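PDB 2YV3: aspartate-semialdehyde dehydrogenase from Thermus thermophilus, which probably catalyses the NADPH-dependent reductive dephosphorylation of L-aspartyl-4-phosphate to L-aspartate-semialdehyde, a step shared by lysine, methionine and threonine biosynthesis. Local coordinates for residues V19-N24 / L43-E48; E266-P271 / R275-L280; R292-L297 / G302-V307. One frame throughout, in Å; residues are numbered along the deposited sequence.

Contact 1 lies in the NAD-binding domain, while contacts 2 and 3 belong to the dimerisation domain; the centres of contacts 1 and 3 are about 38 Å apart. Contact 3 is the buried one, two neighbouring strands of a sheet paired through their backbones, with arginines turned to the second subunit. Contacts 1 and 2 are only partly buried. In contact 1 a helix end meets a hairpin turn through a phenylalanine ring and one weak hydrogen bond. Contact 2 pinches a loop with a single backbone bridge and a long salt bridge. Contacts 2 and 3 touch, Asp269 of 266-271 reaching the backbone of Ile293 in 292-297, and both meet the second subunit.

Contact 1 of 3, residues V19-N24 / L43-E48; sequences VLEARN and LAFRGE
The ring of Phe45 meets the last turn of helix 11-22 with its CE1 corner. The carbonyl carbon of Leu20 lies at the ring's edge, near its plane, with Leu20 C 4.3 Å from Phe45 CE1, and Glu21 approaches obliquely, its CB 3.4 Å from the same CE1. One face of the ring is partly covered by the next residue, Arg46, in the turn, whose CG stands 4.0 Å above the ring plane, displaced toward the rim. The Phe45 ring reaches the helix because its CG is anti to the backbone N (chi1 -166°), which swings it out from the strand. Glu21 runs past it in the opposite direction, an extended chain whose carboxylate plane stands 74° from the ring. At its end, Glu21 OE1 accepts a weak hydrogen bond from Arg46 N (3.3 Å, N-H...O angle 148°).

Both backbones change direction here. Asn24, with positive phi, ends the helix in a Schellman motif, and residues 45-48 form the type I' turn of the tight hairpin that links strands 42-45 and 48-54. The contact therefore sets the C-terminal end of the first helix of the Rossmann-type domain against the hairpin at one margin of its sheet; Thr9 to Val12, at the start of that helix, are predicted to bind NADP(+). Leu20 packs on Phe25 and on Ala320 of helix 319-327, while Arg46 sends NH2 to Phe25 O in a weak hydrogen bond.

The chemistry is thus mostly apolar, ring against the carbon part of a glutamate and helix backbone. Glu21 OE1 and Arg46 NE are 6.8 Å apart, so their opposite charges probably add only a modest long-range attraction to the single weak bond at the turn.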
# COMPACT_ATOMS: atom_id res chain seq x y z
N VAL A 19 2.70 -23.88 -15.41
CA VAL A 19 3.99 -24.06 -14.74
C VAL A 19 4.27 -25.56 -14.82
O VAL A 19 5.40 -25.98 -15.08
CB VAL A 19 4.01 -23.61 -13.24
CG1 VAL A 19 3.16 -22.37 -13.05
CG2 VAL A 19 3.57 -24.74 -12.32
N LEU A 20 3.22 -26.36 -14.62
CA LEU A 20 3.35 -27.81 -14.66
C LEU A 20 3.89 -28.17 -16.02
O LEU A 20 4.60 -29.16 -16.19
CB LEU A 20 1.99 -28.46 -14.46
CG LEU A 20 2.03 -29.88 -13.90
CD1 LEU A 20 2.97 -29.93 -12.71
CD2 LEU A 20 0.62 -30.32 -13.51
N GLU A 21 3.56 -27.36 -17.00
CA GLU A 21 4.03 -27.57 -18.35
C GLU A 21 5.47 -27.02 -18.43
O GLU A 21 6.40 -27.73 -18.85
CB GLU A 21 3.12 -26.82 -19.30
CG GLU A 21 3.40 -27.04 -20.75
CD GLU A 21 2.48 -26.21 -21.63
OE1 GLU A 21 1.25 -26.22 -21.40
OE2 GLU A 21 3.00 -25.55 -22.56
N ALA A 22 5.64 -25.77 -18.00
CA ALA A 22 6.91 -25.04 -18.04
C ALA A 22 8.09 -25.62 -17.28
O ALA A 22 9.23 -25.28 -17.58
CB ALA A 22 6.70 -23.58 -17.58
N ARG A 23 7.81 -26.44 -16.28
CA ARG A 23 8.88 -27.06 -15.50
C ARG A 23 9.13 -28.43 -16.09
O ARG A 23 9.96 -29.19 -15.61
CB ARG A 23 8.46 -27.25 -14.04
CG ARG A 23 7.90 -26.02 -13.36
CD ARG A 23 8.59 -25.76 -12.02
NE ARG A 23 9.59 -24.71 -12.16
CZ ARG A 23 10.53 -24.44 -11.27
NH1 ARG A 23 10.63 -25.15 -10.15
NH2 ARG A 23 11.38 -23.45 -11.49
N ASN A 24 8.38 -28.74 -17.15
CA ASN A 24 8.46 -30.02 -17.82
C ASN A 24 8.19 -31.09 -16.79
O ASN A 24 8.94 -32.06 -16.70
CB ASN A 24 9.85 -30.25 -18.43
CG ASN A 24 10.27 -29.13 -19.36
OD1 ASN A 24 10.71 -28.07 -18.91
ND2 ASN A 24 10.13 -29.36 -20.67
N LEU A 43 -9.59 -27.27 -21.47
CA LEU A 43 -8.43 -26.42 -21.25
C LEU A 43 -7.39 -26.86 -22.28
O LEU A 43 -7.72 -27.54 -23.25
CB LEU A 43 -7.89 -26.60 -19.82
CG LEU A 43 -8.75 -26.14 -18.65
CD1 LEU A 43 -10.14 -26.72 -18.77
CD2 LEU A 43 -8.12 -26.57 -17.33
N ALA A 44 -6.14 -26.49 -22.07
CA ALA A 44 -5.11 -26.83 -23.03
C ALA A 44 -3.81 -27.12 -22.33
O ALA A 44 -3.38 -26.39 -21.43
CB ALA A 44 -4.92 -25.68 -24.00
N PHE A 45 -3.16 -28.18 -22.77
CA PHE A 45 -1.90 -28.58 -22.19
C PHE A 45 -1.03 -29.06 -23.34
O PHE A 45 -1.53 -29.66 -24.30
CB PHE A 45 -2.15 -29.70 -21.18
CG PHE A 45 -0.99 -29.97 -20.28
CD1 PHE A 45 -0.39 -28.93 -19.58
CD2 PHE A 45 -0.49 -31.25 -20.14
CE1 PHE A 45 0.69 -29.16 -18.74
CE2 PHE A 45 0.59 -31.50 -19.30
CZ PHE A 45 1.18 -30.46 -18.60
N ARG A 46 0.26 -28.79 -23.26
CA ARG A 46 1.18 -29.18 -24.31
C ARG A 46 0.54 -28.93 -25.71
O ARG A 46 0.86 -29.61 -26.70
CB ARG A 46 1.58 -30.65 -24.12
CG ARG A 46 2.43 -30.87 -22.88
CD ARG A 46 2.98 -32.30 -22.81
NE ARG A 46 3.96 -32.48 -21.73
CZ ARG A 46 3.70 -33.01 -20.53
NH1 ARG A 46 2.49 -33.43 -20.23
NH2 ARG A 46 4.67 -33.11 -19.62
N GLY A 47 -0.35 -27.94 -25.76
CA GLY A 47 -1.02 -27.57 -26.98
C GLY A 47 -2.17 -28.49 -27.27
O GLY A 47 -3.04 -28.23 -28.11
N GLU A 48 -2.18 -29.60 -26.55
CA GLU A 48 -3.21 -30.61 -26.71
C GLU A 48 -4.38 -30.26 -25.79
O GLU A 48 -4.20 -29.80 -24.66
CB GLU A 48 -2.63 -31.98 -26.36
CG GLU A 48 -1.16 -32.13 -26.80
CD GLU A 48 -0.40 -33.23 -26.06
OE1 GLU A 48 -0.46 -33.26 -24.81
OE2 GLU A 48 0.25 -34.05 -26.73

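Contact 2 of 3, residues E266-P271 / R275-L280; sequences EVVDEP and RYPMPL
A single antiparallel bridge pinches together Glu270 and Arg275 within the loop between helices 252-259 and 279-282. The two residues form a hydrogen-bonded pair: Glu270 N gives its hydrogen to Arg275 O, and Arg275 N gives its own to Glu270 O, each modelled at 2.5 Å, a shortness that is doubtful at this resolution. Their side chains then lie side by side and point the same way, the CB of Glu270 being packed along the aliphatic part of Arg275. The arginine chain leaves the backbone extended, CG anti to N (chi1 -178°), and bends only at chi3. At its end Glu270 OE2 and Arg275 NH1 make a long salt bridge of 3.7 Å, with the carboxylate and guanidinium planes 60° apart.

The pairing stops at this one bridge in the loop of the dimerisation domain, and the directions of 268-271 and 275-277 differ by 132°. Val268 directs CG1 at the backbone of Tyr276, reaching Tyr276 C at 3.4 Å, and Pro277 lays its CD 3.4 Å from Val268 O. Pro277 also packs on Phe306 and Val308 of strand 302-310. Two polar ends find partners beyond the two segments: Asp269 OD2 accepts a hydrogen bond from Ile293 N, and Tyr276 OH is hydrogen-bonded to His194 ND1 of the second subunit.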
# COMPACT_ATOMS: atom_id res chain seq x y z
N GLU A 266 14.97 -13.15 -6.71
CA GLU A 266 15.71 -12.13 -7.44
C GLU A 266 15.86 -10.88 -6.59
O GLU A 266 14.89 -10.32 -6.11
CB GLU A 266 14.98 -11.78 -8.74
CG GLU A 266 15.65 -10.72 -9.59
CD GLU A 266 14.96 -10.54 -10.93
OE1 GLU A 266 13.80 -10.08 -10.95
OE2 GLU A 266 15.58 -10.86 -11.97
N VAL A 267 17.10 -10.48 -6.35
CA VAL A 267 17.34 -9.27 -5.60
C VAL A 267 17.26 -8.18 -6.65
O VAL A 267 17.86 -8.30 -7.72
CB VAL A 267 18.73 -9.27 -4.90
CG1 VAL A 267 19.34 -7.87 -4.90
CG2 VAL A 267 18.57 -9.73 -3.47
N VAL A 268 16.49 -7.15 -6.36
CA VAL A 268 16.30 -6.01 -7.25
C VAL A 268 16.43 -4.77 -6.36
O VAL A 268 15.46 -4.35 -5.73
CB VAL A 268 14.89 -6.09 -7.89
CG1 VAL A 268 14.51 -4.77 -8.50
CG2 VAL A 268 14.89 -7.17 -8.95
N ASP A 269 17.63 -4.19 -6.32
CA ASP A 269 17.86 -3.05 -5.44
C ASP A 269 18.84 -2.01 -5.96
O ASP A 269 20.04 -2.11 -5.70
CB ASP A 269 18.35 -3.56 -4.08
CG ASP A 269 17.92 -2.67 -2.94
OD1 ASP A 269 18.30 -1.49 -2.93
OD2 ASP A 269 17.21 -3.16 -2.04
N GLU A 270 18.34 -1.00 -6.65
CA GLU A 270 19.20 0.07 -7.15
C GLU A 270 18.48 1.42 -7.19
O GLU A 270 17.84 1.77 -8.17
CB GLU A 270 19.70 -0.27 -8.54
CG GLU A 270 21.12 0.19 -8.77
CD GLU A 270 22.14 -0.79 -8.21
OE1 GLU A 270 23.26 -0.33 -7.89
OE2 GLU A 270 21.83 -2.00 -8.13
N PRO A 271 18.59 2.20 -6.11
CA PRO A 271 17.95 3.52 -6.00
C PRO A 271 18.35 4.50 -7.11
O PRO A 271 17.50 4.99 -7.87
CB PRO A 271 18.40 4.01 -4.63
CG PRO A 271 18.49 2.74 -3.85
CD PRO A 271 19.18 1.80 -4.82
N ARG A 275 15.72 1.59 -9.48
CA ARG A 275 15.58 0.15 -9.64
C ARG A 275 15.17 -0.60 -8.37
O ARG A 275 16.02 -0.90 -7.52
CB ARG A 275 16.89 -0.42 -10.18
CG ARG A 275 16.87 -1.89 -10.43
CD ARG A 275 18.25 -2.38 -10.77
NE ARG A 275 18.70 -1.82 -12.05
CZ ARG A 275 19.96 -1.81 -12.46
NH1 ARG A 275 20.93 -2.33 -11.69
NH2 ARG A 275 20.25 -1.29 -13.64
N TYR A 276 13.88 -0.94 -8.29
CA TYR A 276 13.28 -1.63 -7.15
C TYR A 276 12.12 -2.59 -7.57
O TYR A 276 11.68 -2.60 -8.73
CB TYR A 276 12.77 -0.56 -6.17
CG TYR A 276 12.35 0.71 -6.88
CD1 TYR A 276 11.17 0.74 -7.63
CD2 TYR A 276 13.19 1.83 -6.95
CE1 TYR A 276 10.85 1.82 -8.43
CE2 TYR A 276 12.87 2.93 -7.77
CZ TYR A 276 11.70 2.90 -8.51
OH TYR A 276 11.41 3.88 -9.42
N PRO A 277 11.62 -3.42 -6.63
CA PRO A 277 10.53 -4.36 -6.95
C PRO A 277 9.22 -3.69 -7.36
O PRO A 277 8.82 -2.66 -6.81
CB PRO A 277 10.38 -5.15 -5.65
CG PRO A 277 11.73 -5.15 -5.10
CD PRO A 277 12.12 -3.69 -5.28
N MET A 278 8.53 -4.29 -8.32
CA MET A 278 7.27 -3.75 -8.80
C MET A 278 6.39 -4.79 -9.49
O MET A 278 6.86 -5.63 -10.25
CB MET A 278 7.53 -2.62 -9.80
CG MET A 278 8.01 -1.34 -9.22
SD MET A 278 7.92 0.01 -10.46
CE MET A 278 8.44 -0.84 -12.00
N PRO A 279 5.08 -4.75 -9.22
CA PRO A 279 4.22 -5.74 -9.88
C PRO A 279 4.41 -5.64 -11.41
O PRO A 279 4.08 -6.55 -12.17
CB PRO A 279 2.80 -5.33 -9.42
CG PRO A 279 2.93 -3.90 -9.04
CD PRO A 279 4.29 -3.82 -8.40
N LEU A 280 4.98 -4.53 -11.84
CA LEU A 280 5.24 -4.29 -13.26
C LEU A 280 6.12 -5.38 -13.85
O LEU A 280 5.90 -5.82 -14.98
CB LEU A 280 5.93 -2.94 -13.43
CG LEU A 280 6.52 -2.69 -14.82
CD1 LEU A 280 5.42 -2.93 -15.87
CD2 LEU A 280 7.07 -1.27 -14.90

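Contact 3 of 3, residues R292-L297 / G302-V307; sequences RIRKSL and GLDFFV
Arg294 comes over Asp304 because its CG sits between its backbone N and carbonyl carbon (chi1 62°), after which the chain runs extended to NE. Asp304 CB lies against one face of the guanidinium, 3.3 Å from Arg294 NH1, while its carboxylate turns off with CG anti to the carbonyl carbon (chi1 -69°). Arg292 NH1 lies over the opposite face, and Arg294 NH1 donates, nearly in the guanidinium plane, to a lone pair of Arg292 O at 3.2 Å, which helps fix the group's rotation. Arg294 NH2 is bound by Glu207 and Ala227 O of the second subunit; that Glu207 takes one arginine on each oxygen, Arg292 being the other, which probably helps offset their like charges.

The backbones pair antiparallel. Asp304 N donates to Arg294 O at 2.9 Å (N-H...O angle 164°), and farther along Ser296 N donates to Gly302 O at 2.9 Å. Ile293 CG2 packs on Phe305 CB.

This hairpin places 288-295 at the margin of the mixed sheet within its chain: strand 302-310 lies between it and strand 237-246, while Phe305 packs on helix 125-141 and Leu303 on helix 252-259.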
# COMPACT_ATOMS: atom_id res chain seq x y z
N ARG A 292 14.61 -2.04 -1.84
CA ARG A 292 14.51 -1.00 -0.84
C ARG A 292 15.09 -1.38 0.51
O ARG A 292 14.74 -0.81 1.55
CB ARG A 292 13.06 -0.55 -0.69
CG ARG A 292 12.56 0.11 -1.93
CD ARG A 292 13.38 1.34 -2.25
NE ARG A 292 12.52 2.51 -2.22
CZ ARG A 292 12.11 3.11 -1.11
NH1 ARG A 292 12.50 2.65 0.07
NH2 ARG A 292 11.25 4.11 -1.18
N ILE A 293 16.00 -2.35 0.49
CA ILE A 293 16.66 -2.78 1.71
C ILE A 293 17.30 -1.54 2.32
O ILE A 293 18.14 -0.90 1.69
CB ILE A 293 17.75 -3.81 1.39
CG1 ILE A 293 18.72 -3.24 0.33
CG2 ILE A 293 17.11 -5.10 0.86
CD1 ILE A 293 20.05 -2.67 0.84
N ARG A 294 16.88 -1.16 3.52
CA ARG A 294 17.45 0.00 4.17
C ARG A 294 17.50 -0.14 5.67
O ARG A 294 16.63 -0.77 6.28
CB ARG A 294 16.68 1.27 3.78
CG ARG A 294 15.21 1.35 4.17
CD ARG A 294 14.64 2.60 3.49
NE ARG A 294 13.24 2.91 3.75
CZ ARG A 294 12.21 2.14 3.45
NH1 ARG A 294 12.40 0.96 2.87
NH2 ARG A 294 10.97 2.56 3.70
N LYS A 295 18.54 0.42 6.27
CA LYS A 295 18.69 0.31 7.71
C LYS A 295 17.48 1.01 8.32
O LYS A 295 17.31 2.21 8.17
CB LYS A 295 20.00 0.95 8.18
CG LYS A 295 20.21 0.96 9.71
CD LYS A 295 21.70 0.92 10.12
CE LYS A 295 22.56 1.98 9.39
NZ LYS A 295 24.03 1.87 9.67
N SER A 296 16.64 0.22 8.98
CA SER A 296 15.44 0.74 9.62
C SER A 296 15.69 1.79 10.70
O SER A 296 16.59 1.63 11.53
CB SER A 296 14.65 -0.41 10.25
OG SER A 296 13.67 0.10 11.14
N LEU A 297 14.90 2.85 10.70
CA LEU A 297 15.06 3.86 11.73
C LEU A 297 14.10 3.57 12.89
O LEU A 297 14.36 3.97 14.03
CB LEU A 297 14.84 5.26 11.16
CG LEU A 297 16.09 5.83 10.46
CD1 LEU A 297 17.24 5.98 11.45
CD2 LEU A 297 16.52 4.90 9.36
N GLY A 302 16.96 -2.83 12.90
CA GLY A 302 15.97 -3.23 11.94
C GLY A 302 16.29 -2.95 10.49
O GLY A 302 17.35 -2.38 10.15
N LEU A 303 15.35 -3.35 9.65
CA LEU A 303 15.43 -3.23 8.21
C LEU A 303 14.07 -3.00 7.59
O LEU A 303 13.08 -3.59 8.02
CB LEU A 303 15.98 -4.52 7.62
CG LEU A 303 17.46 -4.77 7.42
CD1 LEU A 303 17.60 -6.16 6.88
CD2 LEU A 303 18.05 -3.77 6.44
N ASP A 304 14.04 -2.15 6.56
CA ASP A 304 12.81 -1.89 5.84
C ASP A 304 12.99 -2.32 4.38
O ASP A 304 13.72 -1.67 3.64
CB ASP A 304 12.47 -0.40 5.87
CG ASP A 304 12.08 0.08 7.26
OD1 ASP A 304 12.96 0.09 8.14
OD2 ASP A 304 10.89 0.44 7.48
N PHE A 305 12.36 -3.41 3.97
CA PHE A 305 12.47 -3.83 2.58
C PHE A 305 11.09 -3.87 1.96
O PHE A 305 10.10 -3.73 2.66
CB PHE A 305 13.16 -5.19 2.42
CG PHE A 305 12.84 -6.19 3.50
CD1 PHE A 305 13.44 -6.09 4.76
CD2 PHE A 305 11.98 -7.26 3.24
CE1 PHE A 305 13.19 -7.04 5.75
CE2 PHE A 305 11.72 -8.21 4.23
CZ PHE A 305 12.34 -8.10 5.49
N PHE A 306 11.05 -4.03 0.64
CA PHE A 306 9.81 -4.09 -0.14
C PHE A 306 9.90 -5.39 -0.92
O PHE A 306 10.97 -5.81 -1.32
CB PHE A 306 9.73 -2.90 -1.12
CG PHE A 306 8.36 -2.68 -1.70
CD1 PHE A 306 7.31 -2.24 -0.91
CD2 PHE A 306 8.12 -2.93 -3.05
CE1 PHE A 306 6.04 -2.05 -1.43
CE2 PHE A 306 6.84 -2.74 -3.59
CZ PHE A 306 5.80 -2.30 -2.77
N VAL A 307 8.78 -6.04 -1.16
CA VAL A 307 8.82 -7.31 -1.86
C VAL A 307 7.67 -7.50 -2.83
O VAL A 307 6.56 -7.06 -2.58
CB VAL A 307 8.80 -8.48 -0.86
CG1 VAL A 307 9.16 -9.77 -1.56
CG2 VAL A 307 9.78 -8.20 0.30